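Local coordinates for protein biliverdin reductase (Synechocystis sp., PDB 5B3V) that probably reduces biliverdin IX alpha to bilirubin, taking the hydride from NADPH held in a Rossmann-fold domain, at residues V16-T21 / S38-F43; F180-A185 / C220-Y225; L103-A108 / V130-L135. All coordinates share one frame; numbering follows the deposited sequence.

Interaction 1 (V16-T21 / S38-F43); sequences VGIVGT and SQLVSF. With NAP (NADP nicotinamide-adenine-dinucleotide phosphate), chain E.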
loop_
_atom_site.group_PDB
_atom_site.type_symbol
_atom_site.label_atom_id
_atom_site.label_comp_id
_atom_site.label_asym_id
_atom_site.label_seq_id
_atom_site.Cartn_x
_atom_site.Cartn_y
_atom_site.Cartn_z
ATOM N N VAL A 16 6.058 -8.410 -19.078
ATOM C CA VAL A 16 6.159 -8.122 -17.653
ATOM C C VAL A 16 7.137 -9.091 -17.000
ATOM O O VAL A 16 7.078 -10.305 -17.243
ATOM C CB VAL A 16 4.784 -8.207 -16.967
ATOM C CG1 VAL A 16 4.920 -7.963 -15.472
ATOM C CG2 VAL A 16 3.814 -7.214 -17.591
ATOM N N GLY A 17 8.028 -8.553 -16.177
ATOM C CA GLY A 17 8.772 -9.341 -15.208
ATOM C C GLY A 17 8.290 -8.979 -13.816
ATOM O O GLY A 17 8.107 -7.800 -13.498
ATOM N N ILE A 18 8.064 -10.001 -12.997
ATOM C CA ILE A 18 7.486 -9.835 -11.667
ATOM C C ILE A 18 8.578 -10.067 -10.631
ATOM O O ILE A 18 9.303 -11.064 -10.698
ATOM C CB ILE A 18 6.295 -10.786 -11.447
ATOM C CG1 ILE A 18 5.039 -10.246 -12.144
ATOM C CG2 ILE A 18 6.039 -10.998 -9.964
ATOM C CD1 ILE A 18 3.796 -11.094 -11.927
ATOM N N VAL A 19 8.704 -9.147 -9.684
ATOM C CA VAL A 19 9.715 -9.247 -8.638
ATOM C C VAL A 19 8.991 -9.629 -7.353
ATOM O O VAL A 19 8.314 -8.800 -6.732
ATOM C CB VAL A 19 10.514 -7.951 -8.481
ATOM C CG1 VAL A 19 11.417 -8.040 -7.266
ATOM C CG2 VAL A 19 11.336 -7.685 -9.734
ATOM N N GLY A 20 9.139 -10.888 -6.948
ATOM C CA GLY A 20 8.416 -11.426 -5.811
ATOM C C GLY A 20 7.553 -12.612 -6.196
ATOM O O GLY A 20 7.189 -12.761 -7.367
ATOM N N THR A 21 7.226 -13.471 -5.226
ATOM C CA THR A 21 6.374 -14.629 -5.473
ATOM C C THR A 21 5.264 -14.778 -4.437
ATOM O O THR A 21 4.616 -15.831 -4.391
ATOM C CB THR A 21 7.201 -15.924 -5.513
ATOM O OG1 THR A 21 7.899 -16.092 -4.272
ATOM C CG2 THR A 21 8.205 -15.894 -6.653
ATOM N N SER A 38 -1.070 -8.216 -22.228
ATOM C CA SER A 38 0.141 -8.352 -21.435
ATOM C C SER A 38 0.637 -9.791 -21.440
ATOM O O SER A 38 -0.140 -10.739 -21.588
ATOM C CB SER A 38 -0.089 -7.886 -19.997
ATOM O OG SER A 38 -1.187 -8.570 -19.424
ATOM N N GLN A 39 1.946 -9.932 -21.234
ATOM C CA GLN A 39 2.653 -11.200 -21.354
ATOM C C GLN A 39 3.630 -11.323 -20.194
ATOM O O GLN A 39 4.581 -10.539 -20.099
ATOM C CB GLN A 39 3.384 -11.265 -22.703
ATOM C CG GLN A 39 4.255 -12.485 -22.934
ATOM C CD GLN A 39 4.962 -12.431 -24.279
ATOM O OE1 GLN A 39 4.447 -11.857 -25.239
ATOM N NE2 GLN A 39 6.146 -13.029 -24.355
ATOM N N LEU A 40 3.392 -12.286 -19.303
ATOM C CA LEU A 40 4.305 -12.513 -18.190
ATOM C C LEU A 40 5.533 -13.248 -18.706
ATOM O O LEU A 40 5.427 -14.373 -19.206
ATOM C CB LEU A 40 3.638 -13.306 -17.069
ATOM C CG LEU A 40 4.555 -13.528 -15.859
ATOM C CD1 LEU A 40 5.170 -12.212 -15.402
ATOM C CD2 LEU A 40 3.823 -14.202 -14.708
ATOM N N VAL A 41 6.695 -12.619 -18.574
ATOM C CA VAL A 41 7.921 -13.104 -19.195
ATOM C C VAL A 41 8.844 -13.765 -18.182
ATOM O O VAL A 41 9.289 -14.895 -18.383
ATOM C CB VAL A 41 8.631 -11.947 -19.930
ATOM C CG1 VAL A 41 9.958 -12.415 -20.492
ATOM C CG2 VAL A 41 7.738 -11.420 -21.031
ATOM N N SER A 42 9.149 -13.073 -17.084
ATOM C CA SER A 42 10.102 -13.573 -16.102
ATOM C C SER A 42 9.605 -13.237 -14.700
ATOM O O SER A 42 8.594 -12.548 -14.522
ATOM C CB SER A 42 11.501 -13.001 -16.351
ATOM O OG SER A 42 11.482 -11.584 -16.370
ATOM N N PHE A 43 10.323 -13.738 -13.699
ATOM C CA PHE A 43 10.019 -13.448 -12.305
ATOM C C PHE A 43 11.251 -13.758 -11.465
ATOM O O PHE A 43 12.116 -14.537 -11.873
ATOM C CB PHE A 43 8.806 -14.241 -11.806
ATOM C CG PHE A 43 9.129 -15.636 -11.352
ATOM C CD1 PHE A 43 9.357 -15.909 -10.013
ATOM C CD2 PHE A 43 9.198 -16.674 -12.264
ATOM C CE1 PHE A 43 9.650 -17.192 -9.597
ATOM C CE2 PHE A 43 9.489 -17.960 -11.855
ATOM C CZ PHE A 43 9.714 -18.218 -10.520
HETATM P PA NAP E . 4.419 -11.934 0.806
HETATM O O1A NAP E . 3.251 -12.748 0.410
HETATM O O2A NAP E . 5.167 -12.290 2.027
HETATM O O5B NAP E . 5.454 -11.963 -0.434
HETATM C C5B NAP E . 6.809 -11.505 -0.422
HETATM C C4B NAP E . 7.678 -12.182 -1.517
HETATM O O4B NAP E . 8.642 -11.961 -0.424
HETATM C C3B NAP E . 8.204 -13.632 -1.743
HETATM O O3B NAP E . 9.020 -13.681 -2.919
HETATM C C2B NAP E . 9.000 -13.707 -0.482
HETATM O O2B NAP E . 9.895 -14.846 -0.309
HETATM C C1B NAP E . 9.860 -12.499 -0.862
HETATM N N9A NAP E . 10.817 -12.267 0.222
HETATM C C8A NAP E . 10.601 -12.556 1.502
HETATM N N7A NAP E . 11.707 -12.253 2.175
HETATM C C5A NAP E . 12.615 -11.805 1.310
HETATM C C6A NAP E . 13.865 -11.379 1.496
HETATM N N6A NAP E . 14.305 -11.396 2.751
HETATM N N1A NAP E . 14.634 -10.959 0.481
HETATM C C2A NAP E . 14.096 -10.971 -0.809
HETATM N N3A NAP E . 12.777 -11.423 -0.978
HETATM C C4A NAP E . 12.077 -11.850 0.089
HETATM O O3 NAP E . 3.925 -10.403 1.003
HETATM P PN NAP E . 2.886 -9.508 0.145
HETATM O O1N NAP E . 1.778 -9.107 1.036
HETATM O O2N NAP E . 2.600 -10.212 -1.123
HETATM O O5D NAP E . 3.744 -8.188 -0.199
HETATM C C5D NAP E . 4.431 -7.771 -1.375
HETATM C C4D NAP E . 4.741 -6.252 -1.214
HETATM O O4D NAP E . 3.254 -6.267 -1.066
HETATM C C3D NAP E . 4.837 -5.267 -0.015
HETATM O O3D NAP E . 5.087 -3.948 -0.502
HETATM C C2D NAP E . 3.450 -5.377 0.497
HETATM O O2D NAP E . 3.208 -4.384 1.500
HETATM C C1D NAP E . 2.842 -4.935 -0.790
HETATM N N1N NAP E . 1.373 -4.929 -0.647
HETATM C C2N NAP E . 0.720 -6.130 -0.374
HETATM C C3N NAP E . -0.660 -6.150 -0.235
HETATM C C7N NAP E . -1.307 -7.349 0.019
HETATM O O7N NAP E . -0.681 -8.384 0.234
HETATM N N7N NAP E . -2.626 -7.272 0.047
HETATM C C4N NAP E . -1.406 -4.988 -0.395
HETATM C C5N NAP E . -0.760 -3.788 -0.663
HETATM C C6N NAP E . 0.623 -3.755 -0.794
HETATM P P2B NAP E . 9.527 -16.385 -0.119
HETATM O O1X NAP E . 10.500 -16.788 0.905
HETATM O O2X NAP E . 8.118 -16.382 0.297
HETATM O O3X NAP E . 9.767 -16.956 -1.464
#

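Interaction 2 (F180-A185 / C220-Y225); sequences FPLVAA and CLATAY. With BLA (biliverdine IX alpha), chain G.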
loop_
_atom_site.group_PDB
_atom_site.type_symbol
_atom_site.label_atom_id
_atom_site.label_comp_id
_atom_site.label_asym_id
_atom_site.label_seq_id
_atom_site.Cartn_x
_atom_site.Cartn_y
_atom_site.Cartn_z
ATOM N N PHE A 180 9.598 1.375 8.841
ATOM C CA PHE A 180 8.732 1.992 9.833
ATOM C C PHE A 180 7.291 1.556 9.581
ATOM O O PHE A 180 6.812 1.644 8.441
ATOM C CB PHE A 180 8.854 3.514 9.789
ATOM C CG PHE A 180 8.025 4.215 10.825
ATOM C CD1 PHE A 180 8.328 4.098 12.173
ATOM C CD2 PHE A 180 6.944 4.991 10.451
ATOM C CE1 PHE A 180 7.561 4.740 13.129
ATOM C CE2 PHE A 180 6.176 5.638 11.401
ATOM C CZ PHE A 180 6.486 5.512 12.743
ATOM N N PRO A 181 6.579 1.066 10.601
ATOM C CA PRO A 181 5.269 0.435 10.353
ATOM C C PRO A 181 4.271 1.323 9.631
ATOM O O PRO A 181 3.503 0.820 8.802
ATOM C CB PRO A 181 4.794 0.076 11.767
ATOM C CG PRO A 181 6.059 -0.123 12.534
ATOM C CD PRO A 181 7.019 0.897 11.997
ATOM N N LEU A 182 4.248 2.628 9.915
ATOM C CA LEU A 182 3.320 3.507 9.211
ATOM C C LEU A 182 3.788 3.842 7.802
ATOM O O LEU A 182 2.966 4.248 6.973
ATOM C CB LEU A 182 3.085 4.795 10.003
ATOM C CG LEU A 182 2.417 4.618 11.368
ATOM C CD1 LEU A 182 2.164 5.963 12.032
ATOM C CD2 LEU A 182 1.121 3.829 11.233
ATOM N N VAL A 183 5.081 3.690 7.513
ATOM C CA VAL A 183 5.541 3.757 6.130
ATOM C C VAL A 183 5.113 2.506 5.377
ATOM O O VAL A 183 4.657 2.573 4.229
ATOM C CB VAL A 183 7.068 3.948 6.083
ATOM C CG1 VAL A 183 7.603 3.687 4.681
ATOM C CG2 VAL A 183 7.435 5.346 6.548
ATOM N N ALA A 184 5.240 1.343 6.022
ATOM C CA ALA A 184 4.867 0.085 5.387
ATOM C C ALA A 184 3.354 -0.042 5.260
ATOM O O ALA A 184 2.850 -0.471 4.217
ATOM C CB ALA A 184 5.450 -1.085 6.178
ATOM N N ALA A 185 2.614 0.331 6.301
ATOM C CA ALA A 185 1.150 0.329 6.253
ATOM C C ALA A 185 0.634 1.694 5.797
ATOM O O ALA A 185 -0.186 2.345 6.446
ATOM C CB ALA A 185 0.575 -0.061 7.611
ATOM N N CYS A 220 4.206 -4.492 17.553
ATOM C CA CYS A 220 4.455 -3.066 17.426
ATOM C C CYS A 220 3.133 -2.322 17.544
ATOM O O CYS A 220 2.091 -2.791 17.077
ATOM C CB CYS A 220 5.143 -2.714 16.098
ATOM S SG CYS A 220 4.170 -3.029 14.607
ATOM N N LEU A 221 3.189 -1.167 18.198
ATOM C CA LEU A 221 2.078 -0.225 18.259
ATOM C C LEU A 221 2.571 1.101 17.704
ATOM O O LEU A 221 3.530 1.678 18.229
ATOM C CB LEU A 221 1.566 -0.059 19.692
ATOM C CG LEU A 221 0.447 0.958 19.943
ATOM C CD1 LEU A 221 -0.853 0.537 19.272
ATOM C CD2 LEU A 221 0.247 1.158 21.435
ATOM N N ALA A 222 1.935 1.563 16.633
ATOM C CA ALA A 222 2.259 2.836 16.007
ATOM C C ALA A 222 1.018 3.711 16.000
ATOM O O ALA A 222 -0.027 3.310 15.476
ATOM C CB ALA A 222 2.777 2.642 14.580
ATOM N N THR A 223 1.132 4.898 16.586
ATOM C CA THR A 223 0.045 5.862 16.637
ATOM C C THR A 223 0.516 7.173 16.029
ATOM O O THR A 223 1.597 7.665 16.371
ATOM C CB THR A 223 -0.430 6.097 18.074
ATOM O OG1 THR A 223 0.664 6.571 18.866
ATOM C CG2 THR A 223 -0.957 4.811 18.679
ATOM N N ALA A 224 -0.292 7.726 15.131
ATOM C CA ALA A 224 -0.055 9.029 14.530
ATOM C C ALA A 224 -1.237 9.938 14.827
ATOM O O ALA A 224 -2.394 9.525 14.712
ATOM C CB ALA A 224 0.143 8.923 13.016
ATOM N N TYR A 225 -0.944 11.176 15.208
ATOM C CA TYR A 225 -1.969 12.172 15.497
ATOM C C TYR A 225 -1.799 13.307 14.500
ATOM O O TYR A 225 -0.849 14.090 14.598
ATOM C CB TYR A 225 -1.865 12.655 16.942
ATOM C CG TYR A 225 -1.976 11.521 17.932
ATOM C CD1 TYR A 225 -3.107 10.716 17.962
ATOM C CD2 TYR A 225 -0.952 11.245 18.829
ATOM C CE1 TYR A 225 -3.221 9.672 18.857
ATOM C CE2 TYR A 225 -1.057 10.200 19.734
ATOM C CZ TYR A 225 -2.195 9.417 19.741
ATOM O OH TYR A 225 -2.314 8.375 20.631
HETATM C CHA BLA G . -2.858 -4.899 2.834
HETATM N NA BLA G . -1.836 -7.213 3.330
HETATM C C1A BLA G . -1.705 -5.893 3.131
HETATM C C2A BLA G . -0.413 -5.567 3.268
HETATM C C3A BLA G . 0.256 -6.688 3.505
HETATM C C4A BLA G . -0.610 -7.694 3.558
HETATM C CMA BLA G . 1.772 -6.806 3.716
HETATM C CAA BLA G . 0.243 -4.181 3.108
HETATM C CBA BLA G . 0.704 -3.506 4.420
HETATM C CGA BLA G . -0.442 -3.206 5.394
HETATM O O1A BLA G . -1.297 -2.375 5.015
HETATM O O2A BLA G . -0.410 -3.768 6.510
HETATM C CHB BLA G . -0.197 -9.154 3.838
HETATM N NB BLA G . -2.634 -9.860 4.323
HETATM C C1B BLA G . -1.324 -10.101 4.289
HETATM C C2B BLA G . -1.113 -11.344 4.706
HETATM C C3B BLA G . -2.282 -11.891 5.003
HETATM C C4B BLA G . -3.228 -10.973 4.774
HETATM C CMB BLA G . 0.248 -12.034 4.819
HETATM O OB BLA G . -4.580 -11.034 4.918
HETATM C CAB BLA G . -2.411 -13.143 5.458
HETATM C CBB BLA G . -3.820 -13.664 5.758
HETATM N NC BLA G . -4.139 -9.738 1.642
HETATM C C1C BLA G . -3.834 -11.034 1.712
HETATM C C2C BLA G . -4.946 -11.758 1.622
HETATM C C3C BLA G . -5.975 -10.902 1.484
HETATM C C4C BLA G . -5.459 -9.674 1.506
HETATM C CMC BLA G . -4.913 -13.298 1.679
HETATM O OC BLA G . -2.552 -11.465 1.863
HETATM C CAC BLA G . -7.302 -11.084 1.351
HETATM C CBC BLA G . -7.911 -12.489 1.300
HETATM C CHD BLA G . -6.308 -8.400 1.376
HETATM N ND BLA G . -4.346 -6.903 2.194
HETATM C C1D BLA G . -5.577 -7.082 1.705
HETATM C C2D BLA G . -6.133 -5.895 1.534
HETATM C C3D BLA G . -5.265 -4.964 1.894
HETATM C C4D BLA G . -4.149 -5.580 2.306
HETATM C CMD BLA G . -7.543 -5.640 1.000
HETATM C CAD BLA G . -5.601 -3.469 1.821
HETATM C CBD BLA G . -5.864 -2.985 3.239
HETATM C CGD BLA G . -6.308 -1.529 3.315
HETATM O O1D BLA G . -7.343 -1.246 2.678
HETATM O O2D BLA G . -5.672 -0.764 4.074
#

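Interaction 3 (L103-A108 / V130-L135); sequences LEYPLA and VEHIEL. With NAP (NADP nicotinamide-adenine-dinucleotide phosphate), chain E.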
loop_
_atom_site.group_PDB
_atom_site.type_symbol
_atom_site.label_atom_id
_atom_site.label_comp_id
_atom_site.label_asym_id
_atom_site.label_seq_id
_atom_site.Cartn_x
_atom_site.Cartn_y
_atom_site.Cartn_z
ATOM N N LEU A 103 4.613 -0.574 -8.634
ATOM C CA LEU A 103 4.982 -0.984 -7.288
ATOM C C LEU A 103 3.741 -1.197 -6.438
ATOM O O LEU A 103 2.752 -0.469 -6.565
ATOM C CB LEU A 103 5.884 0.049 -6.599
ATOM C CG LEU A 103 7.336 0.220 -7.039
ATOM C CD1 LEU A 103 7.598 1.660 -7.434
ATOM C CD2 LEU A 103 8.275 -0.206 -5.921
ATOM N N GLU A 104 3.801 -2.215 -5.590
ATOM C CA GLU A 104 2.923 -2.298 -4.439
ATOM C C GLU A 104 3.460 -1.360 -3.367
ATOM O O GLU A 104 4.675 -1.261 -3.176
ATOM C CB GLU A 104 2.872 -3.733 -3.920
ATOM C CG GLU A 104 1.678 -4.553 -4.379
ATOM C CD GLU A 104 1.607 -4.711 -5.886
ATOM O OE1 GLU A 104 2.401 -5.496 -6.444
ATOM O OE2 GLU A 104 0.754 -4.051 -6.515
ATOM N N TYR A 105 2.566 -0.654 -2.683
ATOM C CA TYR A 105 3.013 0.340 -1.707
ATOM C C TYR A 105 3.791 -0.331 -0.571
ATOM O O TYR A 105 3.542 -1.493 -0.255
ATOM C CB TYR A 105 1.827 1.155 -1.164
ATOM C CG TYR A 105 0.830 0.417 -0.285
ATOM C CD1 TYR A 105 1.145 0.065 1.024
ATOM C CD2 TYR A 105 -0.446 0.126 -0.750
ATOM C CE1 TYR A 105 0.235 -0.590 1.828
ATOM C CE2 TYR A 105 -1.365 -0.523 0.050
ATOM C CZ TYR A 105 -1.019 -0.880 1.335
ATOM O OH TYR A 105 -1.932 -1.528 2.132
ATOM N N PRO A 106 4.738 0.396 0.046
ATOM C CA PRO A 106 5.106 1.792 -0.206
ATOM C C PRO A 106 5.999 1.978 -1.426
ATOM O O PRO A 106 6.681 1.041 -1.846
ATOM C CB PRO A 106 5.856 2.179 1.067
ATOM C CG PRO A 106 6.524 0.915 1.471
ATOM C CD PRO A 106 5.545 -0.184 1.135
ATOM N N LEU A 107 5.967 3.186 -1.991
ATOM C CA LEU A 107 6.906 3.566 -3.040
ATOM C C LEU A 107 8.341 3.290 -2.604
ATOM O O LEU A 107 9.090 2.574 -3.279
ATOM C CB LEU A 107 6.704 5.045 -3.380
ATOM C CG LEU A 107 7.721 5.784 -4.251
ATOM C CD1 LEU A 107 7.903 5.094 -5.591
ATOM C CD2 LEU A 107 7.292 7.233 -4.445
ATOM N N ALA A 108 8.728 3.843 -1.459
ATOM C CA ALA A 108 10.028 3.587 -0.861
ATOM C C ALA A 108 9.869 3.674 0.651
ATOM O O ALA A 108 8.784 3.967 1.163
ATOM C CB ALA A 108 11.082 4.567 -1.387
ATOM N N VAL A 130 2.292 3.538 -8.165
ATOM C CA VAL A 130 2.183 2.815 -6.904
ATOM C C VAL A 130 0.743 2.354 -6.744
ATOM O O VAL A 130 -0.193 3.157 -6.849
ATOM C CB VAL A 130 2.621 3.681 -5.710
ATOM C CG1 VAL A 130 2.451 2.906 -4.408
ATOM C CG2 VAL A 130 4.062 4.126 -5.883
ATOM N N GLU A 131 0.566 1.060 -6.507
ATOM C CA GLU A 131 -0.761 0.511 -6.287
ATOM C C GLU A 131 -1.291 0.944 -4.925
ATOM O O GLU A 131 -0.554 0.986 -3.937
ATOM C CB GLU A 131 -0.716 -1.015 -6.399
ATOM C CG GLU A 131 -1.812 -1.773 -5.656
ATOM C CD GLU A 131 -1.502 -1.959 -4.181
ATOM O OE1 GLU A 131 -0.358 -2.330 -3.856
ATOM O OE2 GLU A 131 -2.399 -1.715 -3.351
ATOM N N HIS A 132 -2.593 1.264 -4.876
ATOM C CA HIS A 132 -3.271 1.635 -3.630
ATOM C C HIS A 132 -4.679 1.038 -3.665
ATOM O O HIS A 132 -5.657 1.719 -3.980
ATOM C CB HIS A 132 -3.305 3.148 -3.437
ATOM C CG HIS A 132 -1.996 3.728 -3.002
ATOM N ND1 HIS A 132 -1.652 3.870 -1.673
ATOM C CD2 HIS A 132 -0.947 4.198 -3.717
ATOM C CE1 HIS A 132 -0.447 4.404 -1.590
ATOM N NE2 HIS A 132 0.003 4.612 -2.814
ATOM N N ILE A 133 -4.774 -0.249 -3.317
ATOM C CA ILE A 133 -6.050 -0.956 -3.356
ATOM C C ILE A 133 -6.992 -0.553 -2.232
ATOM O O ILE A 133 -8.187 -0.862 -2.305
ATOM C CB ILE A 133 -5.840 -2.484 -3.322
ATOM C CG1 ILE A 133 -5.035 -2.901 -2.088
ATOM C CG2 ILE A 133 -5.165 -2.959 -4.600
ATOM C CD1 ILE A 133 -4.827 -4.401 -1.974
ATOM N N GLU A 134 -6.496 0.122 -1.191
ATOM C CA GLU A 134 -7.397 0.649 -0.172
ATOM C C GLU A 134 -8.303 1.737 -0.726
ATOM O O GLU A 134 -9.366 1.994 -0.151
ATOM C CB GLU A 134 -6.615 1.197 1.025
ATOM C CG GLU A 134 -5.981 2.568 0.821
ATOM C CD GLU A 134 -4.673 2.509 0.056
ATOM O OE1 GLU A 134 -4.366 1.449 -0.530
ATOM O OE2 GLU A 134 -3.942 3.519 0.058
ATOM N N LEU A 135 -7.906 2.383 -1.824
ATOM C CA LEU A 135 -8.734 3.405 -2.445
ATOM C C LEU A 135 -9.759 2.829 -3.411
ATOM O O LEU A 135 -10.603 3.581 -3.908
ATOM C CB LEU A 135 -7.866 4.426 -3.185
ATOM C CG LEU A 135 -6.921 5.286 -2.348
ATOM C CD1 LEU A 135 -6.291 6.361 -3.217
ATOM C CD2 LEU A 135 -7.650 5.906 -1.166
HETATM P PA NAP E . 4.419 -11.934 0.806
HETATM O O1A NAP E . 3.251 -12.748 0.410
HETATM O O2A NAP E . 5.167 -12.290 2.027
HETATM O O5B NAP E . 5.454 -11.963 -0.434
HETATM C C5B NAP E . 6.809 -11.505 -0.422
HETATM C C4B NAP E . 7.678 -12.182 -1.517
HETATM O O4B NAP E . 8.642 -11.961 -0.424
HETATM C C3B NAP E . 8.204 -13.632 -1.743
HETATM O O3B NAP E . 9.020 -13.681 -2.919
HETATM C C2B NAP E . 9.000 -13.707 -0.482
HETATM O O2B NAP E . 9.895 -14.846 -0.309
HETATM C C1B NAP E . 9.860 -12.499 -0.862
HETATM N N9A NAP E . 10.817 -12.267 0.222
HETATM C C8A NAP E . 10.601 -12.556 1.502
HETATM N N7A NAP E . 11.707 -12.253 2.175
HETATM C C5A NAP E . 12.615 -11.805 1.310
HETATM C C6A NAP E . 13.865 -11.379 1.496
HETATM N N6A NAP E . 14.305 -11.396 2.751
HETATM N N1A NAP E . 14.634 -10.959 0.481
HETATM C C2A NAP E . 14.096 -10.971 -0.809
HETATM N N3A NAP E . 12.777 -11.423 -0.978
HETATM C C4A NAP E . 12.077 -11.850 0.089
HETATM O O3 NAP E . 3.925 -10.403 1.003
HETATM P PN NAP E . 2.886 -9.508 0.145
HETATM O O1N NAP E . 1.778 -9.107 1.036
HETATM O O2N NAP E . 2.600 -10.212 -1.123
HETATM O O5D NAP E . 3.744 -8.188 -0.199
HETATM C C5D NAP E . 4.431 -7.771 -1.375
HETATM C C4D NAP E . 4.741 -6.252 -1.214
HETATM O O4D NAP E . 3.254 -6.267 -1.066
HETATM C C3D NAP E . 4.837 -5.267 -0.015
HETATM O O3D NAP E . 5.087 -3.948 -0.502
HETATM C C2D NAP E . 3.450 -5.377 0.497
HETATM O O2D NAP E . 3.208 -4.384 1.500
HETATM C C1D NAP E . 2.842 -4.935 -0.790
HETATM N N1N NAP E . 1.373 -4.929 -0.647
HETATM C C2N NAP E . 0.720 -6.130 -0.374
HETATM C C3N NAP E . -0.660 -6.150 -0.235
HETATM C C7N NAP E . -1.307 -7.349 0.019
HETATM O O7N NAP E . -0.681 -8.384 0.234
HETATM N N7N NAP E . -2.626 -7.272 0.047
HETATM C C4N NAP E . -1.406 -4.988 -0.395
HETATM C C5N NAP E . -0.760 -3.788 -0.663
HETATM C C6N NAP E . 0.623 -3.755 -0.794
HETATM P P2B NAP E . 9.527 -16.385 -0.119
HETATM O O1X NAP E . 10.500 -16.788 0.905
HETATM O O2X NAP E . 8.118 -16.382 0.297
HETATM O O3X NAP E . 9.767 -16.956 -1.464
#

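Interaction 1 (V16-T21 / S38-F43)
Val16 is tied to strand 38-43 through both polar atoms of its backbone. Its N donates to Gln39 O at 2.8 Å. Its O receives Val41 N at 2.7 Å and a second, weak bond from Ser42 N. One carbonyl thus faces two successive amides. The parallel register slips by one residue here, which makes a beta bulge. Beyond it, Ile18 N donates to Ser42 O at 3.0 Å, from above the carbonyl plane (37° out of it). CA-H...O contacts run alongside, from Gly17 CA to Ser42 O and from Phe43 CA to Ile18 O.

The apolar contacts lie on the face that carries Val16, Ile18, Leu40 and Phe43. With CG opposite the backbone N (chi1 -178°), Leu40 brings CD1 to 3.8 Å from Ile18 CG1, and the two side chains cross at about a right angle. Helix 23-34 packs on this face through Ala25, Arg28, Ala29 and Phe32. Nearer the cofactor, Thr21 CG2 approaches Phe43 CE1 obliquely at 3.5 Å.

The polar side of Thr21 serves NADP. Thr21 N donates to the adenosine ribose oxygen O3B at 2.9 Å. Thr21 OG1 lies 3.0 Å from the same O3B and bonds to it. A chi1 of 58° sets OG1 between the backbone N and carbonyl carbon, while CG2 stays with Phe43.

Strand 14-19, helix 23-34 and strand 38-44 form a right-handed beta-alpha-beta unit. With Gly20, Gly22 and Ala25 fitting the GxGxxA pattern, it is typical of the dinucleotide-binding Rossmann fold.

Interaction 2 (F180-A185 / C220-Y225)
The carbonyl O of Phe180 is held by two amides, Ala184 N at 2.9 Å and, weakly, Val183 N. These bonds wind the short helix that sets Pro181 and Leu182 against Cys220, Ala222 and Ala224. Ala185 N continues the turn with a bond of 2.7 Å to Pro181 O. The contact belongs to the C-terminal alpha/beta domain of the Gfo/Idh/MocA family. Helix 181-184 lies on one face of its mixed sheet, here against strand 217-228.

The meeting itself is apolar. Cys220, Ala222 and Ala224 are alternate residues of the strand and all point toward the helix. Their small side chains make a low surface for the larger groups opposite. Leu182 does most of the touching. Its CG is opposite the carbonyl carbon (chi1 -64°), which aims the fork at the strand. There the two branches divide. CG and CD2 pack on Ala222 CB, the first at 3.8 Å, and CD1 reaches along the strand to Ala224 CB at 3.7 Å. Pro181 works at the other end of the contact. Its ring atom CG meets Cys220 SG at 4.0 Å, and its CB faces Ala222 CB more loosely.

Neighbouring strands extend this apolar layer: Phe208 touches Pro181 and Cys220, and Tyr238 touches Pro181, Leu182 and Ala185. Cys321 of helix 308-324 meets Ala224.

The end of the helix turned from the strand looks onto biliverdin. Ala184 O lies 3.7 Å from the propionate carbon CBA, and Ala185 CB is 3.9 Å from the carboxylate oxygen O1A.

Interaction 3 (L103-A108 / V130-L135)
The Tyr105 ring has the nicotinamide over one face and Glu131 at its edge. With CG between the backbone N and carbonyl carbon, the ring is turned to both. NADP C6N lies 3.8 Å above the ring plane, over its centre. Glu131 O lies in the ring plane, 3.3 Å from Tyr105 CD2. Glu134 comes in obliquely, its carboxylate at 80° to the ring, with OE1 3.6 Å from Tyr105 CE2. The His132 ring is turned only 19° from that of Tyr105, but the two are slid apart and barely overlap. Tyr105 CB lies over the His132 face, 4.0 Å from His132 CE1.

His132 is fixed in rotation from both ring nitrogens. ND1 donates in the ring plane to the syn lone pair of Glu134 OE2 at 2.9 Å, and NE2 bonds Ser311. Ser190 also bonds Glu134 OE2. Tyr105 OH is bonded to Ser187 and to biliverdin O1A. Replacing Tyr105 by an alanine would probably leave the C5N-C6N edge of the nicotinamide without the ring face that backs it, and Ser187 and the biliverdin carboxylate without their shared hydroxyl.

Glu104 and Glu131 cross obliquely, with carboxylate planes 26° apart. Glu104 OE2 and Glu131 OE1 are close acceptors without a bond. Arg28 forms a salt bridge to Glu104 OE2, while Glu131 OE2 takes Ile133 N at 2.8 Å on its anti lone pair. In the strand pairing, Glu131 N donates to Leu103 O at 2.7 Å. The side chains of Leu107 and Val130 cross at about a right angle, Leu107 CB 3.8 Å from Val130 CG2.

The two parallel strand ends bring cofactor and substrate together, as expected of a Rossmann-fold active site. Glu104, Tyr105 and the cis-linked Pro106 probably correspond to the Glu-Lys-Pro motif common in Gfo/Idh/MocA enzymes.

In the fold
Along the chain interaction 1 comes first, then interaction 3, then interaction 2. Interactions 1 and 3 belong to the same six-stranded parallel sheet of the Rossmann domain. Their centres are 18 Å apart, and each touches NADP: interaction 1 at the adenosine ribose, interaction 3 at the nicotinamide end. Interaction 2 lies in the C-terminal domain, with its centre about 30 Å from that of interaction 1 and 16 Å from that of interaction 3. It meets interaction 3 directly, with Ala184 O 3.5 Å from Tyr105 CE1 and Val183 O against Pro106. This seam joins the two domains beside a bound biliverdin, so cofactor and bilin meet where the domains do.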